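Local coordinates for protein hemoglobin subunit beta (Isurus oxyrinchus, PDB 3MKB) that probably transports oxygen in the blood of the shortfin mako shark, as the haem-carrying beta chain of a four-chain haemoglobin, at residues R30-V33 against T38-Y41; V33-T38 against F93-D98; R8-K13 against H106-A111. All blocks are in the same frame, centred on the assembly; numbering follows the deposited sequence.

Contact 1 (R30-V33 against T38-Y41); sequences RMFV and TNAY. With HEM (protoporphyrin IX containing Fe), chain F.
The hydroxyl of Thr38, OG1, sits among several groups at the corner where the globin B helix (20-34) passes into the short 3-10 C helix. Its hydrogen bond goes to the carbonyl of Phe35 in the connecting turn, while Met31 and Phe32 pack around it without bonding. Met31 reaches it from the helix: CG lies 3.6 Å from Thr38 OG1, and a bend at chi3 (63°) folds the methyl CE back to 3.6 Å from the same Thr38 OG1, so that the chain passes the threonine at a slant.

Phe32 meets the hydroxyl with its edge, Thr38 OG1 lying in the ring plane 3.6 Å from CD1. One face of the same ring is stacked by the amide of Asn39, the two planes only 14° apart and the oxygen displaced toward the rim. Phe42 and Phe48 also touch Phe32. The C helix begins here beside the haem pocket, to which Thr38 and Tyr41 belong. The phenol of Tyr41 is tied through OH to the backbone of Asp89, and its CD2 lies 3.6 Å from CAC of a haem vinyl group.

Contact 2 (V33-T38 against F93-D98); sequences VVFPWT and FHLLTD. With HEM (protoporphyrin IX containing Fe), chain F.
The corner between the globin B and C helices here packs against the start of the G helix (93-108), in the region where the beta chain meets alpha subunits. Leu95 is the residue from the G helix that enters the corner, and its two methyls turn mainly to different partners. CD2 stands almost squarely over the face of Phe35, 3.8 Å from the ring centroid and 8° off the normal, a well-centred CH-pi contact. Val34 CG1 lies over the opposite face, so the phenyl ring is held between two aliphatic groups. The other methyl, CD1, comes 3.6 Å from CZ2 of Trp37 and 3.8 Å from CG2 of Thr38. Trp37 carries its indole between the backbone N and the carbonyl carbon (chi1 60°), which brings the NE1 side of the ring system to the leucine.

Phe35 is the first residue to leave the helical conformation, and its carbonyl oxygen, already bonded to the threonine hydroxyl, also accepts from the backbone N of Thr38 at 2.9 Å. On the G helix, His94 ND1 donates to Asp98 OD2 (2.8 Å) in the plane of the imidazole but from above the carboxylate plane. Leu96, the neighbour of Leu95, faces the haem, with CD2 3.7 Å from the methine carbon CHC.

Beyond the corner, Trp37 meets the ring of Tyr139 of an alpha subunit nearly at a right angle and makes a weak hydrogen bond to Asp94 of that chain. Phe35 packs on Arg140 of the same subunit and on Asp125 of the other alpha chain. No hydrogen bond crosses between the two segments: the join is apolar and rests on shape, while the polar bonds stay within each segment or go to neighbouring residues and the alpha subunit.

Contact 3 (R8-K13 against H106-A111); sequences RDEIVK and HLKKVA
Glu10 and Lys108 join two backbones that stay well apart, the closest CA atoms of 8-13 and 106-111 being those of Glu10 and Ala111 at 10.7 Å. Two long side chains coming from opposite directions bridge the gap between the A helix and the C-terminal end of the G helix of this globin fold. Lys108 NZ donates to Glu10 OE1 at 2.7 Å, a salt bridge that meets the carboxylate oxygen on its syn side, 31° out of the carboxylate plane. The lysine chain is extended as far as CE, and only the last torsion (chi4 -100°) turns NZ aside, onto the acid; Glu10 supplies its own bend at chi2 (71°).

Each charged group has a second partner. Glu10 OE1 also accepts from the indole N-H of Trp120, and Lys108 NZ is also hydrogen-bonded to the hydroxyl of Thr14, which is itself hydrogen-bonded to the carbonyl of Glu10. These extra bonds restrict the ion pair from both ends, and the nearby ammonium would be expected to favour the charged form of Glu10.

A second ion pair lies along the A helix, where Lys13 NZ approaches the syn lone pair of Asp9 OD1. Lys109 is the first residue to leave helical backbone angles, with positive phi; its NZ returns to the carbonyl oxygen of His106 at 2.8 Å. The bridge lies at the protein surface, beside helix 114-132: Glu10 also touches Val116, and Ile11 packs on Val119, Trp120 and Phe123 of that helix.

In the fold
Contacts 1 and 2 are two sides of one corner: they share Val33 and Thr38, their centres lie 6 Å apart, and Met31 SD comes 3.6 Å from Leu96 N where one packs on the other. Both border the haem, whose iron carries a water ligand at 2.2 Å, Tyr41 contributing from contact 1 and Phe93 from contact 2. The centre of contact 3 lies about 25 Å from that of contact 1 and about 21 Å from that of contact 2, though Arg30 NH2 comes 4.2 Å from His106 ND1; contact 3 closes the chain loop within which both are nested. Helix 93-108 connects the two regions, its start packing in contact 2 and its end in contact 3.

Contact 1 (R30-V33 against T38-Y41)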
loop_
_atom_site.group_PDB
_atom_site.type_symbol
_atom_site.label_atom_id
_atom_site.label_comp_id
_atom_site.label_asym_id
_atom_site.label_seq_id
_atom_site.Cartn_x
_atom_site.Cartn_y
_atom_site.Cartn_z
ATOM N N ARG B 30 11.773 -11.045 14.366
ATOM C CA ARG B 30 10.480 -10.437 14.459
ATOM C C ARG B 30 9.707 -10.500 13.174
ATOM O O ARG B 30 8.499 -10.849 13.165
ATOM C CB ARG B 30 10.617 -8.969 14.915
ATOM C CG ARG B 30 9.269 -8.201 15.067
ATOM C CD ARG B 30 9.552 -6.747 15.643
ATOM N NE ARG B 30 10.247 -6.838 16.923
ATOM C CZ ARG B 30 9.630 -6.955 18.103
ATOM N NH1 ARG B 30 8.300 -6.976 18.164
ATOM N NH2 ARG B 30 10.344 -7.052 19.225
ATOM N N MET B 31 10.378 -10.139 12.080
ATOM C CA MET B 31 9.728 -10.108 10.762
ATOM C C MET B 31 9.196 -11.507 10.429
ATOM O O MET B 31 8.105 -11.642 9.921
ATOM C CB MET B 31 10.706 -9.645 9.696
ATOM C CG MET B 31 10.110 -9.594 8.267
ATOM S SD MET B 31 11.431 -9.457 7.046
ATOM C CE MET B 31 12.306 -11.013 7.300
ATOM N N PHE B 32 9.938 -12.543 10.796
ATOM C CA PHE B 32 9.437 -13.934 10.608
ATOM C C PHE B 32 8.165 -14.307 11.340
ATOM O O PHE B 32 7.441 -15.206 10.880
ATOM C CB PHE B 32 10.505 -14.963 11.004
ATOM C CG PHE B 32 11.720 -14.918 10.154
ATOM C CD1 PHE B 32 11.670 -14.430 8.895
ATOM C CD2 PHE B 32 12.920 -15.436 10.616
ATOM C CE1 PHE B 32 12.853 -14.394 8.102
ATOM C CE2 PHE B 32 14.052 -15.405 9.855
ATOM C CZ PHE B 32 14.029 -14.907 8.612
ATOM N N VAL B 33 7.940 -13.738 12.523
ATOM C CA VAL B 33 6.815 -14.101 13.383
ATOM C C VAL B 33 5.688 -13.187 12.932
ATOM O O VAL B 33 4.551 -13.648 12.719
ATOM C CB VAL B 33 7.165 -13.927 14.900
ATOM C CG1 VAL B 33 5.910 -14.015 15.876
ATOM C CG2 VAL B 33 8.173 -14.946 15.337
ATOM N N THR B 38 7.575 -14.142 4.889
ATOM C CA THR B 38 8.953 -13.671 4.624
ATOM C C THR B 38 10.037 -14.701 4.956
ATOM O O THR B 38 11.178 -14.541 4.537
ATOM C CB THR B 38 9.296 -12.427 5.420
ATOM O OG1 THR B 38 9.199 -12.723 6.821
ATOM C CG2 THR B 38 8.343 -11.303 5.061
ATOM N N ASN B 39 9.686 -15.737 5.713
ATOM C CA ASN B 39 10.637 -16.828 5.971
ATOM C C ASN B 39 10.888 -17.732 4.752
ATOM O O ASN B 39 11.794 -18.565 4.780
ATOM C CB ASN B 39 10.275 -17.634 7.252
ATOM C CG ASN B 39 11.534 -18.283 7.951
ATOM O OD1 ASN B 39 11.534 -18.511 9.160
ATOM N ND2 ASN B 39 12.573 -18.579 7.184
ATOM N N ALA B 40 10.136 -17.530 3.670
ATOM C CA ALA B 40 10.178 -18.409 2.496
ATOM C C ALA B 40 11.522 -18.408 1.842
ATOM O O ALA B 40 11.892 -19.369 1.209
ATOM C CB ALA B 40 9.118 -18.010 1.473
ATOM N N TYR B 41 12.254 -17.323 1.987
ATOM C CA TYR B 41 13.550 -17.183 1.324
ATOM C C TYR B 41 14.638 -17.895 2.103
ATOM O O TYR B 41 15.733 -18.128 1.584
ATOM C CB TYR B 41 13.904 -15.718 1.172
ATOM C CG TYR B 41 12.834 -14.949 0.446
ATOM C CD1 TYR B 41 12.756 -14.991 -0.952
ATOM C CD2 TYR B 41 11.891 -14.201 1.139
ATOM C CE1 TYR B 41 11.777 -14.295 -1.642
ATOM C CE2 TYR B 41 10.872 -13.492 0.431
ATOM C CZ TYR B 41 10.860 -13.542 -0.960
ATOM O OH TYR B 41 9.914 -12.898 -1.703
HETATM C CHA HEM F . 21.565 -11.297 0.814
HETATM C CHB HEM F . 21.319 -6.674 2.167
HETATM C CHC HEM F . 16.580 -7.204 2.562
HETATM C CHD HEM F . 16.823 -11.957 1.466
HETATM C C1A HEM F . 21.851 -9.991 1.062
HETATM C C2A HEM F . 23.134 -9.409 0.851
HETATM C C3A HEM F . 23.069 -8.149 1.241
HETATM C C4A HEM F . 21.749 -7.897 1.696
HETATM C CMA HEM F . 24.230 -7.133 1.195
HETATM C CAA HEM F . 24.390 -10.127 0.306
HETATM C CBA HEM F . 24.368 -10.167 -1.216
HETATM C CGA HEM F . 25.687 -10.753 -1.692
HETATM O O1A HEM F . 26.711 -10.023 -1.721
HETATM O O2A HEM F . 25.718 -11.947 -2.037
HETATM C C1B HEM F . 20.026 -6.373 2.415
HETATM C C2B HEM F . 19.495 -5.084 2.850
HETATM C C3B HEM F . 18.165 -5.263 2.961
HETATM C C4B HEM F . 17.828 -6.646 2.599
HETATM C CMB HEM F . 20.268 -3.757 3.148
HETATM C CAB HEM F . 17.143 -4.196 3.382
HETATM C CBB HEM F . 16.109 -4.030 2.545
HETATM C C1C HEM F . 16.242 -8.540 2.332
HETATM C C2C HEM F . 14.940 -9.144 2.506
HETATM C C3C HEM F . 15.027 -10.437 2.233
HETATM C C4C HEM F . 16.370 -10.719 1.839
HETATM C CMC HEM F . 13.648 -8.472 2.976
HETATM C CAC HEM F . 13.880 -11.475 2.265
HETATM C CBC HEM F . 12.965 -11.496 3.263
HETATM C C1D HEM F . 18.132 -12.251 1.252
HETATM C C2D HEM F . 18.701 -13.562 1.009
HETATM C C3D HEM F . 20.186 -13.316 0.817
HETATM C C4D HEM F . 20.367 -11.899 0.962
HETATM C CMD HEM F . 17.973 -14.920 0.966
HETATM C CAD HEM F . 21.325 -14.327 0.536
HETATM C CBD HEM F . 21.794 -14.980 1.815
HETATM C CGD HEM F . 22.715 -16.125 1.365
HETATM O O1D HEM F . 23.939 -16.045 1.653
HETATM O O2D HEM F . 22.278 -17.137 0.710
HETATM N NA HEM F . 20.995 -9.043 1.593
HETATM N NB HEM F . 19.001 -7.269 2.263
HETATM N NC HEM F . 17.109 -9.539 1.916
HETATM N ND HEM F . 19.141 -11.312 1.197
HETATM FE FE HEM F . 18.983 -9.277 1.634
HETATM O O HOH W 1 18.822 -9.615 3.804
#

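Contact 2 (V33-T38 against F93-D98)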
loop_
_atom_site.group_PDB
_atom_site.type_symbol
_atom_site.label_atom_id
_atom_site.label_comp_id
_atom_site.label_asym_id
_atom_site.label_seq_id
_atom_site.Cartn_x
_atom_site.Cartn_y
_atom_site.Cartn_z
ATOM N N VAL B 33 7.940 -13.738 12.523
ATOM C CA VAL B 33 6.815 -14.101 13.383
ATOM C C VAL B 33 5.688 -13.187 12.932
ATOM O O VAL B 33 4.551 -13.648 12.719
ATOM C CB VAL B 33 7.165 -13.927 14.900
ATOM C CG1 VAL B 33 5.910 -14.015 15.876
ATOM C CG2 VAL B 33 8.173 -14.946 15.337
ATOM N N VAL B 34 5.996 -11.890 12.758
ATOM C CA VAL B 34 4.941 -10.926 12.396
ATOM C C VAL B 34 4.471 -11.088 10.947
ATOM O O VAL B 34 3.262 -10.966 10.684
ATOM C CB VAL B 34 5.302 -9.436 12.797
ATOM C CG1 VAL B 34 4.194 -8.439 12.352
ATOM C CG2 VAL B 34 5.515 -9.353 14.282
ATOM N N PHE B 35 5.408 -11.392 10.036
ATOM C CA PHE B 35 5.146 -11.615 8.606
ATOM C C PHE B 35 5.735 -12.944 8.091
ATOM O O PHE B 35 6.730 -12.945 7.370
ATOM C CB PHE B 35 5.693 -10.444 7.753
ATOM C CG PHE B 35 5.328 -9.105 8.284
ATOM C CD1 PHE B 35 6.312 -8.278 8.861
ATOM C CD2 PHE B 35 3.989 -8.652 8.236
ATOM C CE1 PHE B 35 5.982 -7.018 9.369
ATOM C CE2 PHE B 35 3.631 -7.339 8.724
ATOM C CZ PHE B 35 4.619 -6.547 9.308
ATOM N N PRO B 36 5.105 -14.099 8.439
ATOM C CA PRO B 36 5.700 -15.456 8.205
ATOM C C PRO B 36 6.053 -15.779 6.770
ATOM O O PRO B 36 6.962 -16.580 6.482
ATOM C CB PRO B 36 4.591 -16.390 8.703
ATOM C CG PRO B 36 3.992 -15.655 9.734
ATOM C CD PRO B 36 3.825 -14.244 9.130
ATOM N N TRP B 37 5.363 -15.129 5.839
ATOM C CA TRP B 37 5.585 -15.463 4.466
ATOM C C TRP B 37 6.980 -15.044 4.102
ATOM O O TRP B 37 7.534 -15.569 3.148
ATOM C CB TRP B 37 4.516 -14.821 3.554
ATOM C CG TRP B 37 4.479 -13.306 3.605
ATOM C CD1 TRP B 37 5.220 -12.476 2.878
ATOM C CD2 TRP B 37 3.670 -12.503 4.455
ATOM N NE1 TRP B 37 4.918 -11.185 3.174
ATOM C CE2 TRP B 37 3.951 -11.175 4.147
ATOM C CE3 TRP B 37 2.704 -12.782 5.433
ATOM C CZ2 TRP B 37 3.359 -10.125 4.797
ATOM C CZ3 TRP B 37 2.064 -11.725 6.062
ATOM C CH2 TRP B 37 2.393 -10.411 5.729
ATOM N N THR B 38 7.575 -14.142 4.889
ATOM C CA THR B 38 8.953 -13.671 4.624
ATOM C C THR B 38 10.037 -14.701 4.956
ATOM O O THR B 38 11.178 -14.541 4.537
ATOM C CB THR B 38 9.296 -12.427 5.420
ATOM O OG1 THR B 38 9.199 -12.723 6.821
ATOM C CG2 THR B 38 8.343 -11.303 5.061
ATOM N N PHE B 93 10.604 -5.812 1.238
ATOM C CA PHE B 93 11.707 -5.062 1.872
ATOM C C PHE B 93 11.321 -4.219 3.120
ATOM O O PHE B 93 12.017 -4.252 4.124
ATOM C CB PHE B 93 12.377 -4.144 0.843
ATOM C CG PHE B 93 13.253 -4.880 -0.192
ATOM C CD1 PHE B 93 14.039 -5.961 0.190
ATOM C CD2 PHE B 93 13.278 -4.472 -1.526
ATOM C CE1 PHE B 93 14.816 -6.637 -0.694
ATOM C CE2 PHE B 93 14.095 -5.116 -2.443
ATOM C CZ PHE B 93 14.863 -6.228 -2.033
ATOM N N HIS B 94 10.244 -3.432 3.051
ATOM C CA HIS B 94 9.846 -2.610 4.189
ATOM C C HIS B 94 9.384 -3.428 5.403
ATOM O O HIS B 94 9.230 -2.898 6.463
ATOM C CB HIS B 94 8.743 -1.591 3.774
ATOM C CG HIS B 94 7.364 -2.185 3.725
ATOM N ND1 HIS B 94 6.499 -2.159 4.799
ATOM C CD2 HIS B 94 6.721 -2.868 2.746
ATOM C CE1 HIS B 94 5.378 -2.792 4.482
ATOM N NE2 HIS B 94 5.497 -3.244 3.249
ATOM N N LEU B 95 9.014 -4.690 5.213
ATOM C CA LEU B 95 8.665 -5.540 6.357
ATOM C C LEU B 95 9.911 -5.748 7.223
ATOM O O LEU B 95 9.835 -5.788 8.428
ATOM C CB LEU B 95 8.111 -6.874 5.861
ATOM C CG LEU B 95 6.904 -6.699 4.940
ATOM C CD1 LEU B 95 6.328 -8.106 4.450
ATOM C CD2 LEU B 95 5.840 -5.911 5.675
ATOM N N LEU B 96 11.060 -5.884 6.586
ATOM C CA LEU B 96 12.322 -5.916 7.290
ATOM C C LEU B 96 12.639 -4.597 7.954
ATOM O O LEU B 96 12.894 -4.558 9.110
ATOM C CB LEU B 96 13.468 -6.311 6.372
ATOM C CG LEU B 96 14.807 -6.413 7.089
ATOM C CD1 LEU B 96 14.709 -7.342 8.275
ATOM C CD2 LEU B 96 15.909 -6.868 6.149
ATOM N N THR B 97 12.627 -3.513 7.195
ATOM C CA THR B 97 12.999 -2.211 7.755
ATOM C C THR B 97 11.991 -1.760 8.813
ATOM O O THR B 97 12.372 -1.201 9.780
ATOM C CB THR B 97 13.191 -1.152 6.687
ATOM O OG1 THR B 97 11.949 -0.937 5.994
ATOM C CG2 THR B 97 14.330 -1.552 5.690
ATOM N N ASP B 98 10.707 -2.043 8.643
ATOM C CA ASP B 98 9.701 -1.700 9.698
ATOM C C ASP B 98 9.983 -2.461 11.003
ATOM O O ASP B 98 9.764 -1.947 12.097
ATOM C CB ASP B 98 8.253 -1.969 9.230
ATOM C CG ASP B 98 7.767 -0.942 8.192
ATOM O OD1 ASP B 98 8.331 0.191 8.105
ATOM O OD2 ASP B 98 6.839 -1.277 7.428
HETATM C CHA HEM F . 21.565 -11.297 0.814
HETATM C CHB HEM F . 21.319 -6.674 2.167
HETATM C CHC HEM F . 16.580 -7.204 2.562
HETATM C CHD HEM F . 16.823 -11.957 1.466
HETATM C C1A HEM F . 21.851 -9.991 1.062
HETATM C C2A HEM F . 23.134 -9.409 0.851
HETATM C C3A HEM F . 23.069 -8.149 1.241
HETATM C C4A HEM F . 21.749 -7.897 1.696
HETATM C CMA HEM F . 24.230 -7.133 1.195
HETATM C CAA HEM F . 24.390 -10.127 0.306
HETATM C CBA HEM F . 24.368 -10.167 -1.216
HETATM C CGA HEM F . 25.687 -10.753 -1.692
HETATM O O1A HEM F . 26.711 -10.023 -1.721
HETATM O O2A HEM F . 25.718 -11.947 -2.037
HETATM C C1B HEM F . 20.026 -6.373 2.415
HETATM C C2B HEM F . 19.495 -5.084 2.850
HETATM C C3B HEM F . 18.165 -5.263 2.961
HETATM C C4B HEM F . 17.828 -6.646 2.599
HETATM C CMB HEM F . 20.268 -3.757 3.148
HETATM C CAB HEM F . 17.143 -4.196 3.382
HETATM C CBB HEM F . 16.109 -4.030 2.545
HETATM C C1C HEM F . 16.242 -8.540 2.332
HETATM C C2C HEM F . 14.940 -9.144 2.506
HETATM C C3C HEM F . 15.027 -10.437 2.233
HETATM C C4C HEM F . 16.370 -10.719 1.839
HETATM C CMC HEM F . 13.648 -8.472 2.976
HETATM C CAC HEM F . 13.880 -11.475 2.265
HETATM C CBC HEM F . 12.965 -11.496 3.263
HETATM C C1D HEM F . 18.132 -12.251 1.252
HETATM C C2D HEM F . 18.701 -13.562 1.009
HETATM C C3D HEM F . 20.186 -13.316 0.817
HETATM C C4D HEM F . 20.367 -11.899 0.962
HETATM C CMD HEM F . 17.973 -14.920 0.966
HETATM C CAD HEM F . 21.325 -14.327 0.536
HETATM C CBD HEM F . 21.794 -14.980 1.815
HETATM C CGD HEM F . 22.715 -16.125 1.365
HETATM O O1D HEM F . 23.939 -16.045 1.653
HETATM O O2D HEM F . 22.278 -17.137 0.710
HETATM N NA HEM F . 20.995 -9.043 1.593
HETATM N NB HEM F . 19.001 -7.269 2.263
HETATM N NC HEM F . 17.109 -9.539 1.916
HETATM N ND HEM F . 19.141 -11.312 1.197
HETATM FE FE HEM F . 18.983 -9.277 1.634
HETATM O O HOH W 1 18.822 -9.615 3.804
#

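Contact 3 (R8-K13 against H106-A111)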
loop_
_atom_site.group_PDB
_atom_site.type_symbol
_atom_site.label_atom_id
_atom_site.label_comp_id
_atom_site.label_asym_id
_atom_site.label_seq_id
_atom_site.Cartn_x
_atom_site.Cartn_y
_atom_site.Cartn_z
ATOM N N ARG B 8 21.505 13.140 9.854
ATOM C CA ARG B 8 22.797 12.474 9.746
ATOM C C ARG B 8 23.317 12.001 11.082
ATOM O O ARG B 8 23.874 10.903 11.178
ATOM C CB ARG B 8 23.838 13.435 9.167
ATOM C CG ARG B 8 23.520 13.872 7.776
ATOM C CD ARG B 8 24.571 14.911 7.327
ATOM N NE ARG B 8 24.290 15.284 5.961
ATOM C CZ ARG B 8 24.757 14.652 4.885
ATOM N NH1 ARG B 8 24.387 15.081 3.689
ATOM N NH2 ARG B 8 25.550 13.608 4.990
ATOM N N ASP B 9 23.193 12.847 12.103
ATOM C CA ASP B 9 23.827 12.560 13.383
ATOM C C ASP B 9 23.035 11.433 14.063
ATOM O O ASP B 9 23.586 10.513 14.668
ATOM C CB ASP B 9 23.864 13.811 14.281
ATOM C CG ASP B 9 24.441 13.535 15.631
ATOM O OD1 ASP B 9 25.673 13.368 15.757
ATOM O OD2 ASP B 9 23.658 13.480 16.607
ATOM N N GLU B 10 21.739 11.491 13.915
ATOM C CA GLU B 10 20.923 10.497 14.622
ATOM C C GLU B 10 21.281 9.091 14.080
ATOM O O GLU B 10 21.550 8.191 14.840
ATOM C CB GLU B 10 19.415 10.791 14.456
ATOM C CG GLU B 10 18.530 9.487 14.715
ATOM C CD GLU B 10 18.501 9.056 16.193
ATOM O OE1 GLU B 10 17.992 7.917 16.515
ATOM O OE2 GLU B 10 19.047 9.809 17.036
ATOM N N ILE B 11 21.284 8.943 12.768
ATOM C CA ILE B 11 21.670 7.674 12.100
ATOM C C ILE B 11 23.101 7.314 12.413
ATOM O O ILE B 11 23.408 6.160 12.768
ATOM C CB ILE B 11 21.402 7.727 10.533
ATOM C CG1 ILE B 11 19.947 8.209 10.260
ATOM C CG2 ILE B 11 21.901 6.358 9.768
ATOM C CD1 ILE B 11 19.712 8.714 8.890
ATOM N N VAL B 12 24.011 8.297 12.284
ATOM C CA VAL B 12 25.435 7.963 12.326
ATOM C C VAL B 12 25.843 7.530 13.704
ATOM O O VAL B 12 26.588 6.546 13.856
ATOM C CB VAL B 12 26.338 9.170 11.887
ATOM C CG1 VAL B 12 27.808 8.731 11.857
ATOM C CG2 VAL B 12 25.968 9.588 10.528
ATOM N N LYS B 13 25.370 8.255 14.709
ATOM C CA LYS B 13 25.693 7.932 16.130
ATOM C C LYS B 13 25.123 6.578 16.531
ATOM O O LYS B 13 25.707 5.859 17.338
ATOM C CB LYS B 13 25.229 9.016 17.097
ATOM C CG LYS B 13 25.935 10.449 16.916
ATOM C CD LYS B 13 27.463 10.375 17.236
ATOM C CE LYS B 13 28.172 11.765 17.193
ATOM N NZ LYS B 13 27.340 12.897 17.838
ATOM N N HIS B 106 12.427 -0.153 20.743
ATOM C CA HIS B 106 12.689 -0.977 21.916
ATOM C C HIS B 106 14.029 -0.563 22.567
ATOM O O HIS B 106 14.185 -0.627 23.776
ATOM C CB HIS B 106 12.637 -2.496 21.519
ATOM C CG HIS B 106 11.526 -3.257 22.215
ATOM N ND1 HIS B 106 11.571 -4.613 22.463
ATOM C CD2 HIS B 106 10.421 -2.804 22.848
ATOM C CE1 HIS B 106 10.494 -4.969 23.129
ATOM N NE2 HIS B 106 9.775 -3.883 23.373
ATOM N N LEU B 107 14.997 -0.122 21.760
ATOM C CA LEU B 107 16.309 0.265 22.315
ATOM C C LEU B 107 16.225 1.672 22.861
ATOM O O LEU B 107 16.757 2.025 23.944
ATOM C CB LEU B 107 17.345 0.177 21.172
ATOM C CG LEU B 107 18.713 0.769 21.478
ATOM C CD1 LEU B 107 19.433 -0.164 22.482
ATOM C CD2 LEU B 107 19.457 0.801 20.184
ATOM N N LYS B 108 15.544 2.520 22.105
ATOM C CA LYS B 108 15.626 3.950 22.360
ATOM C C LYS B 108 14.512 4.459 23.247
ATOM O O LYS B 108 14.564 5.587 23.708
ATOM C CB LYS B 108 15.612 4.707 21.036
ATOM C CG LYS B 108 16.883 4.462 20.255
ATOM C CD LYS B 108 16.862 5.284 18.976
ATOM C CE LYS B 108 18.105 5.073 18.106
ATOM N NZ LYS B 108 19.090 6.209 18.301
ATOM N N LYS B 109 13.440 3.681 23.399
ATOM C CA LYS B 109 12.368 4.092 24.316
ATOM C C LYS B 109 11.912 5.529 24.047
ATOM O O LYS B 109 11.782 5.920 22.902
ATOM C CB LYS B 109 12.783 3.881 25.780
ATOM C CG LYS B 109 13.344 2.507 26.103
ATOM C CD LYS B 109 12.422 1.351 25.668
ATOM C CE LYS B 109 12.779 0.101 26.517
ATOM N NZ LYS B 109 12.445 -1.212 25.875
ATOM N N VAL B 110 11.717 6.347 25.073
ATOM C CA VAL B 110 11.161 7.689 24.833
ATOM C C VAL B 110 12.041 8.617 23.988
ATOM O O VAL B 110 11.611 9.716 23.593
ATOM C CB VAL B 110 10.813 8.436 26.116
ATOM C CG1 VAL B 110 9.653 7.699 26.880
ATOM C CG2 VAL B 110 12.095 8.676 27.005
ATOM N N ALA B 111 13.271 8.184 23.700
ATOM C CA ALA B 111 14.156 8.974 22.819
ATOM C C ALA B 111 13.711 8.773 21.384
ATOM O O ALA B 111 13.978 9.627 20.499
ATOM C CB ALA B 111 15.606 8.512 23.008
#